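Local coordinates for legionella ubiquitin-specific protease A domain-containing protein (Legionella pneumophila subsp. pneumophila, PDB 5DGG) that is of uncharacterised function but carries a domain of the LupA family in the CA peptidase clan, consistent with a role as a ubiquitin-specific protease and metaeffector, at residues D46-M56 / W64-P72. Sequence-based numbering, arbitrary orientation.
Sequences DVFNPEVHYIM and WRGVYLSKP
K71 drives its ammonium group into the loop that joins helix 33-47 to strand 54-60. With CG anti to the carbonyl carbon (chi1 -72°) and the chain extended beyond it, NZ reaches the carbonyls at the helix end. K71 NZ donates to V47 O at 2.7 Å, from well above that carbonyl's plane. Its bond to D46 O, 3.0 Å long, lies within the carbonyl plane; D46 O also accepts from N49 N. K71 NZ bonds weakly to V52 O, at the last residue of the type I turn N49-V52. The H53 and K71 side chains run antiparallel, and K71 CB lies over one face of the imidazole (CH-pi), while a water links H53 NE2 to K71 O.

Backbone pairing carries the antiparallel hairpin of strands 54-60 and 65-70, neighbours in the five-stranded mixed sheet of this LupA-family domain; strand 22-29 borders 54-60 as well. K71 N donates to H53 O (3.0 Å), and I55 and L69 form a hydrogen-bonded pair, L69 N to I55 O being nearly straight (174°). On the sheet face bearing these two side chains, L69 CD2 meets I55 CD1 and V47 CG2. The other face has M56 SD at the edge of the Y68 ring, a Met-aromatic contact; Y68 OH is hydrogen-bonded to S140 OG of helix 132-146.

Several main-chain carbonyls around one ammonium, without a carboxylate partner across the contact, imply that K71 ties the turn to the hairpin and that the positive charge of K71 NZ is probably stabilised by the negative end of the helix dipole.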
ATOM      1  N   ASP A  46      -6.962  -4.941  14.368  1.00 27.00           N
ATOM      2  CA  ASP A  46      -7.643  -4.101  13.378  1.00 27.02           C
ATOM      3  C   ASP A  46      -8.613  -4.911  12.514  1.00 26.94           C
ATOM      4  O   ASP A  46      -9.730  -4.467  12.256  1.00 27.48           O
ATOM      5  CB  ASP A  46      -6.606  -3.432  12.486  1.00 27.96           C
ATOM      6  CG  ASP A  46      -5.795  -2.382  13.217  1.00 31.58           C
ATOM      7  OD1 ASP A  46      -6.258  -1.852  14.252  1.00 32.63           O
ATOM      8  OD2 ASP A  46      -4.710  -2.078  12.723  1.00 32.72           O
ATOM      9  N   VAL A  47      -8.206  -6.107  12.100  1.00 25.73           N
ATOM     10  CA  VAL A  47      -9.078  -6.980  11.348  1.00 28.63           C
ATOM     11  C   VAL A  47     -10.393  -7.198  12.060  1.00 30.19           C
ATOM     12  O   VAL A  47     -11.425  -7.178  11.422  1.00 30.77           O
ATOM     13  CB  VAL A  47      -8.398  -8.296  10.993  1.00 29.38           C
ATOM     14  CG1 VAL A  47      -9.404  -9.356  10.590  1.00 31.22           C
ATOM     15  CG2 VAL A  47      -7.423  -8.031   9.858  1.00 30.07           C
ATOM     16  N   PHE A  48     -10.338  -7.367  13.375  1.00 32.69           N
ATOM     17  CA  PHE A  48     -11.500  -7.727  14.140  1.00 33.35           C
ATOM     18  C   PHE A  48     -12.093  -6.552  14.891  1.00 36.83           C
ATOM     19  O   PHE A  48     -12.985  -6.734  15.737  1.00 39.74           O
ATOM     20  CB  PHE A  48     -11.196  -8.941  15.060  1.00 31.18           C
ATOM     21  CG  PHE A  48     -10.950 -10.199  14.303  1.00 30.91           C
ATOM     22  CD1 PHE A  48     -11.979 -10.823  13.630  1.00 29.17           C
ATOM     23  CD2 PHE A  48      -9.657 -10.750  14.209  1.00 29.98           C
ATOM     24  CE1 PHE A  48     -11.734 -11.953  12.915  1.00 29.63           C
ATOM     25  CE2 PHE A  48      -9.417 -11.889  13.477  1.00 29.21           C
ATOM     26  CZ  PHE A  48     -10.468 -12.509  12.849  1.00 30.03           C
ATOM     27  N   ASN A  49     -11.680  -5.333  14.557  1.00 36.45           N
ATOM     28  CA  ASN A  49     -12.202  -4.167  15.218  1.00 36.82           C
ATOM     29  C   ASN A  49     -13.297  -3.551  14.353  1.00 41.61           C
ATOM     30  O   ASN A  49     -13.044  -3.176  13.189  1.00 36.77           O
ATOM     31  CB  ASN A  49     -11.118  -3.142  15.496  1.00 39.27           C
ATOM     32  CG  ASN A  49     -11.671  -1.890  16.157  1.00 40.08           C
ATOM     33  OD1 ASN A  49     -12.894  -1.662  16.145  1.00 43.33           O
ATOM     34  ND2 ASN A  49     -10.806  -1.082  16.719  1.00 40.76           N
ATOM     35  N   PRO A  50     -14.540  -3.469  14.904  1.00 45.02           N
ATOM     36  CA  PRO A  50     -15.679  -2.985  14.140  1.00 45.42           C
ATOM     37  C   PRO A  50     -15.497  -1.590  13.558  1.00 40.45           C
ATOM     38  O   PRO A  50     -16.042  -1.315  12.505  1.00 42.94           O
ATOM     39  CB  PRO A  50     -16.824  -2.976  15.182  1.00 49.07           C
ATOM     40  CG  PRO A  50     -16.135  -2.951  16.504  1.00 49.45           C
ATOM     41  CD  PRO A  50     -14.951  -3.842  16.268  1.00 47.34           C
ATOM     42  N   GLU A  51     -14.739  -0.741  14.232  1.00 40.39           N
ATOM     43  CA  GLU A  51     -14.555   0.649  13.807  1.00 43.73           C
ATOM     44  C   GLU A  51     -13.612   0.817  12.573  1.00 39.55           C
ATOM     45  O   GLU A  51     -13.607   1.874  11.948  1.00 42.52           O
ATOM     46  CB  GLU A  51     -14.008   1.490  14.961  1.00 49.80           C
ATOM     47  CG  GLU A  51     -14.856   1.478  16.248  1.00 59.33           C
ATOM     48  CD  GLU A  51     -14.109   0.923  17.467  1.00 63.08           C
ATOM     49  OE1 GLU A  51     -12.851   1.040  17.546  1.00 67.42           O
ATOM     50  OE2 GLU A  51     -14.792   0.371  18.362  1.00 71.65           O
ATOM     51  N   VAL A  52     -12.809  -0.206  12.297  1.00 33.54           N
ATOM     52  CA  VAL A  52     -11.872  -0.236  11.179  1.00 29.52           C
ATOM     53  C   VAL A  52     -12.545  -0.918  10.013  1.00 28.56           C
ATOM     54  O   VAL A  52     -13.096  -2.018  10.155  1.00 28.14           O
ATOM     55  CB  VAL A  52     -10.624  -1.055  11.548  1.00 28.48           C
ATOM     56  CG1 VAL A  52      -9.736  -1.264  10.321  1.00 28.12           C
ATOM     57  CG2 VAL A  52      -9.883  -0.368  12.663  1.00 28.24           C
ATOM     58  N   HIS A  53     -12.530  -0.255   8.860  1.00 26.03           N
ATOM     59  CA  HIS A  53     -13.100  -0.839   7.674  1.00 27.16           C
ATOM     60  C   HIS A  53     -12.080  -1.111   6.558  1.00 24.84           C
ATOM     61  O   HIS A  53     -12.307  -1.971   5.716  1.00 25.78           O
ATOM     62  CB  HIS A  53     -14.178   0.049   7.122  1.00 28.58           C
ATOM     63  CG  HIS A  53     -14.994  -0.654   6.116  1.00 32.13           C
ATOM     64  ND1 HIS A  53     -16.002  -1.526   6.463  1.00 35.19           N
ATOM     65  CD2 HIS A  53     -14.875  -0.726   4.774  1.00 33.21           C
ATOM     66  CE1 HIS A  53     -16.525  -2.040   5.361  1.00 36.68           C
ATOM     67  NE2 HIS A  53     -15.839  -1.586   4.326  1.00 35.41           N
ATOM     68  N   TYR A  54     -10.983  -0.366   6.545  1.00 23.09           N
ATOM     69  CA  TYR A  54      -9.949  -0.531   5.541  1.00 21.36           C
ATOM     70  C   TYR A  54      -8.580  -0.609   6.215  1.00 22.35           C
ATOM     71  O   TYR A  54      -8.322   0.087   7.185  1.00 20.41           O
ATOM     72  CB  TYR A  54      -9.922   0.619   4.577  1.00 22.47           C
ATOM     73  CG  TYR A  54     -11.199   0.895   3.902  1.00 23.28           C
ATOM     74  CD1 TYR A  54     -11.526   0.202   2.768  1.00 23.35           C
ATOM     75  CD2 TYR A  54     -12.070   1.893   4.351  1.00 25.44           C
ATOM     76  CE1 TYR A  54     -12.699   0.413   2.109  1.00 25.18           C
ATOM     77  CE2 TYR A  54     -13.293   2.117   3.686  1.00 25.70           C
ATOM     78  CZ  TYR A  54     -13.560   1.385   2.537  1.00 26.95           C
ATOM     79  OH  TYR A  54     -14.721   1.498   1.764  1.00 29.63           O
ATOM     80  N   ILE A  55      -7.707  -1.478   5.692  1.00 20.99           N
ATOM     81  CA  ILE A  55      -6.330  -1.633   6.185  1.00 19.98           C
ATOM     82  C   ILE A  55      -5.398  -1.631   4.979  1.00 19.57           C
ATOM     83  O   ILE A  55      -5.593  -2.437   4.096  1.00 19.98           O
ATOM     84  CB  ILE A  55      -6.152  -2.933   6.984  1.00 20.40           C
ATOM     85  CG1 ILE A  55      -7.138  -3.001   8.147  1.00 21.70           C
ATOM     86  CG2 ILE A  55      -4.741  -2.962   7.519  1.00 21.16           C
ATOM     87  CD1 ILE A  55      -7.229  -4.295   8.928  1.00 22.45           C
ATOM     88  N   MET A  56      -4.439  -0.702   4.933  1.00 18.83           N
ATOM     89  CA  MET A  56      -3.420  -0.640   3.903  1.00 19.41           C
ATOM     90  C   MET A  56      -2.056  -1.094   4.437  1.00 19.67           C
ATOM     91  O   MET A  56      -1.641  -0.739   5.550  1.00 20.67           O
ATOM     92  CB  MET A  56      -3.216   0.769   3.383  1.00 20.32           C
ATOM     93  CG  MET A  56      -4.445   1.597   3.120  1.00 23.98           C
ATOM     94  SD  MET A  56      -3.836   3.010   2.167  1.00 26.71           S
ATOM     95  CE  MET A  56      -5.388   3.768   1.927  1.00 29.34           C
ATOM     96  N   TRP A  64       8.557  -2.210  -4.009  1.00 24.90           N
ATOM     97  CA  TRP A  64       7.407  -1.906  -3.163  1.00 24.83           C
ATOM     98  C   TRP A  64       6.112  -2.270  -3.851  1.00 24.08           C
ATOM     99  O   TRP A  64       5.958  -2.068  -5.060  1.00 24.67           O
ATOM    100  CB  TRP A  64       7.388  -0.416  -2.783  1.00 25.65           C
ATOM    101  CG  TRP A  64       8.550  -0.075  -1.861  1.00 26.56           C
ATOM    102  CD1 TRP A  64       9.731   0.544  -2.207  1.00 27.21           C
ATOM    103  CD2 TRP A  64       8.619  -0.332  -0.478  1.00 25.09           C
ATOM    104  NE1 TRP A  64      10.542   0.671  -1.106  1.00 27.93           N
ATOM    105  CE2 TRP A  64       9.880   0.156  -0.021  1.00 27.96           C
ATOM    106  CE3 TRP A  64       7.749  -0.913   0.431  1.00 25.15           C
ATOM    107  CZ2 TRP A  64      10.287   0.048   1.303  1.00 29.16           C
ATOM    108  CZ3 TRP A  64       8.132  -0.975   1.756  1.00 28.25           C
ATOM    109  CH2 TRP A  64       9.415  -0.522   2.182  1.00 26.80           C
ATOM    110  N   ARG A  65       5.222  -2.863  -3.075  1.00 22.26           N
ATOM    111  CA  ARG A  65       3.878  -3.183  -3.478  1.00 21.51           C
ATOM    112  C   ARG A  65       2.886  -2.748  -2.398  1.00 21.00           C
ATOM    113  O   ARG A  65       3.249  -2.472  -1.253  1.00 21.31           O
ATOM    114  CB  ARG A  65       3.762  -4.694  -3.746  1.00 22.36           C
ATOM    115  CG  ARG A  65       4.557  -5.191  -4.943  1.00 24.00           C
ATOM    116  CD  ARG A  65       4.428  -6.697  -5.097  1.00 26.26           C
ATOM    117  NE  ARG A  65       5.267  -7.205  -6.165  1.00 27.93           N
ATOM    118  CZ  ARG A  65       6.539  -7.605  -6.032  1.00 29.01           C
ATOM    119  NH1 ARG A  65       7.178  -7.587  -4.882  1.00 29.53           N
ATOM    120  NH2 ARG A  65       7.180  -8.039  -7.087  1.00 31.74           N
ATOM    121  N   GLY A  66       1.631  -2.644  -2.771  1.00 20.20           N
ATOM    122  CA  GLY A  66       0.599  -2.240  -1.838  1.00 20.54           C
ATOM    123  C   GLY A  66      -0.443  -3.309  -1.624  1.00 19.83           C
ATOM    124  O   GLY A  66      -0.794  -4.044  -2.535  1.00 18.39           O
ATOM    125  N   VAL A  67      -0.864  -3.454  -0.379  1.00 18.30           N
ATOM    126  CA  VAL A  67      -1.906  -4.350  -0.000  1.00 18.68           C
ATOM    127  C   VAL A  67      -3.050  -3.558   0.606  1.00 19.10           C
ATOM    128  O   VAL A  67      -2.832  -2.788   1.576  1.00 19.68           O
ATOM    129  CB  VAL A  67      -1.364  -5.334   1.055  1.00 18.94           C
ATOM    130  CG1 VAL A  67      -2.474  -6.206   1.628  1.00 21.24           C
ATOM    131  CG2 VAL A  67      -0.252  -6.143   0.470  1.00 20.59           C
ATOM    132  N   TYR A  68      -4.251  -3.747   0.089  1.00 18.82           N
ATOM    133  CA  TYR A  68      -5.448  -3.004   0.527  1.00 20.13           C
ATOM    134  C   TYR A  68      -6.561  -3.962   0.878  1.00 19.95           C
ATOM    135  O   TYR A  68      -7.121  -4.634  -0.007  1.00 20.70           O
ATOM    136  CB  TYR A  68      -5.900  -1.965  -0.528  1.00 19.70           C
ATOM    137  CG  TYR A  68      -4.733  -1.201  -1.012  1.00 19.36           C
ATOM    138  CD1 TYR A  68      -4.324  -0.085  -0.338  1.00 19.62           C
ATOM    139  CD2 TYR A  68      -4.022  -1.594  -2.144  1.00 18.29           C
ATOM    140  CE1 TYR A  68      -3.210   0.604  -0.721  1.00 19.16           C
ATOM    141  CE2 TYR A  68      -2.904  -0.920  -2.534  1.00 18.77           C
ATOM    142  CZ  TYR A  68      -2.488   0.166  -1.809  1.00 19.55           C
ATOM    143  OH  TYR A  68      -1.400   0.921  -2.200  1.00 19.83           O
ATOM    144  N   LEU A  69      -6.868  -4.028   2.170  1.00 19.40           N
ATOM    145  CA  LEU A  69      -7.923  -4.897   2.682  0.60 21.38           C
ATOM    146  C   LEU A  69      -9.161  -4.075   2.993  1.00 21.53           C
ATOM    147  O   LEU A  69      -9.075  -3.045   3.693  1.00 22.26           O
ATOM    148  CB  LEU A  69      -7.452  -5.630   3.959  0.60 22.46           C
ATOM    149  CG  LEU A  69      -8.423  -6.617   4.629  0.60 24.33           C
ATOM    150  CD1 LEU A  69      -8.681  -7.874   3.808  0.60 25.29           C
ATOM    151  CD2 LEU A  69      -7.899  -7.056   5.994  0.60 25.35           C
ATOM    152  N   SER A  70     -10.283  -4.520   2.467  1.00 21.67           N
ATOM    153  CA  SER A  70     -11.585  -3.919   2.667  1.00 23.65           C
ATOM    154  C   SER A  70     -12.452  -4.951   3.332  1.00 26.00           C
ATOM    155  O   SER A  70     -12.560  -6.102   2.871  1.00 25.63           O
ATOM    156  CB  SER A  70     -12.254  -3.526   1.330  1.00 26.62           C
ATOM    157  OG  SER A  70     -11.487  -2.606   0.650  1.00 29.71           O
ATOM    158  N   LYS A  71     -13.094  -4.566   4.424  1.00 28.74           N
ATOM    159  CA  LYS A  71     -14.032  -5.460   5.135  1.00 32.18           C
ATOM    160  C   LYS A  71     -15.364  -5.572   4.440  1.00 37.78           C
ATOM    161  O   LYS A  71     -15.704  -4.732   3.563  1.00 37.37           O
ATOM    162  CB  LYS A  71     -14.228  -4.947   6.545  1.00 34.00           C
ATOM    163  CG  LYS A  71     -13.019  -5.166   7.380  1.00 32.04           C
ATOM    164  CD  LYS A  71     -13.343  -4.928   8.830  1.00 35.42           C
ATOM    165  CE  LYS A  71     -12.082  -4.839   9.623  1.00 31.75           C
ATOM    166  NZ  LYS A  71     -12.463  -4.673  11.052  1.00 34.40           N
ATOM    167  N   PRO A  72     -16.164  -6.612   4.806  1.00 46.13           N
ATOM    168  CA  PRO A  72     -17.468  -6.776   4.098  1.00 49.93           C
ATOM    169  C   PRO A  72     -18.470  -5.613   4.287  1.00 49.63           C
ATOM    170  O   PRO A  72     -18.534  -5.022   5.364  1.00 46.65           O
ATOM    171  CB  PRO A  72     -18.026  -8.100   4.656  1.00 52.78           C
ATOM    172  CG  PRO A  72     -17.234  -8.405   5.890  1.00 50.57           C
ATOM    173  CD  PRO A  72     -15.928  -7.667   5.812  1.00 48.37           C
TER
HETATM  174  O   HOH W   1     -16.438  -2.480   1.728  1.00 44.26           O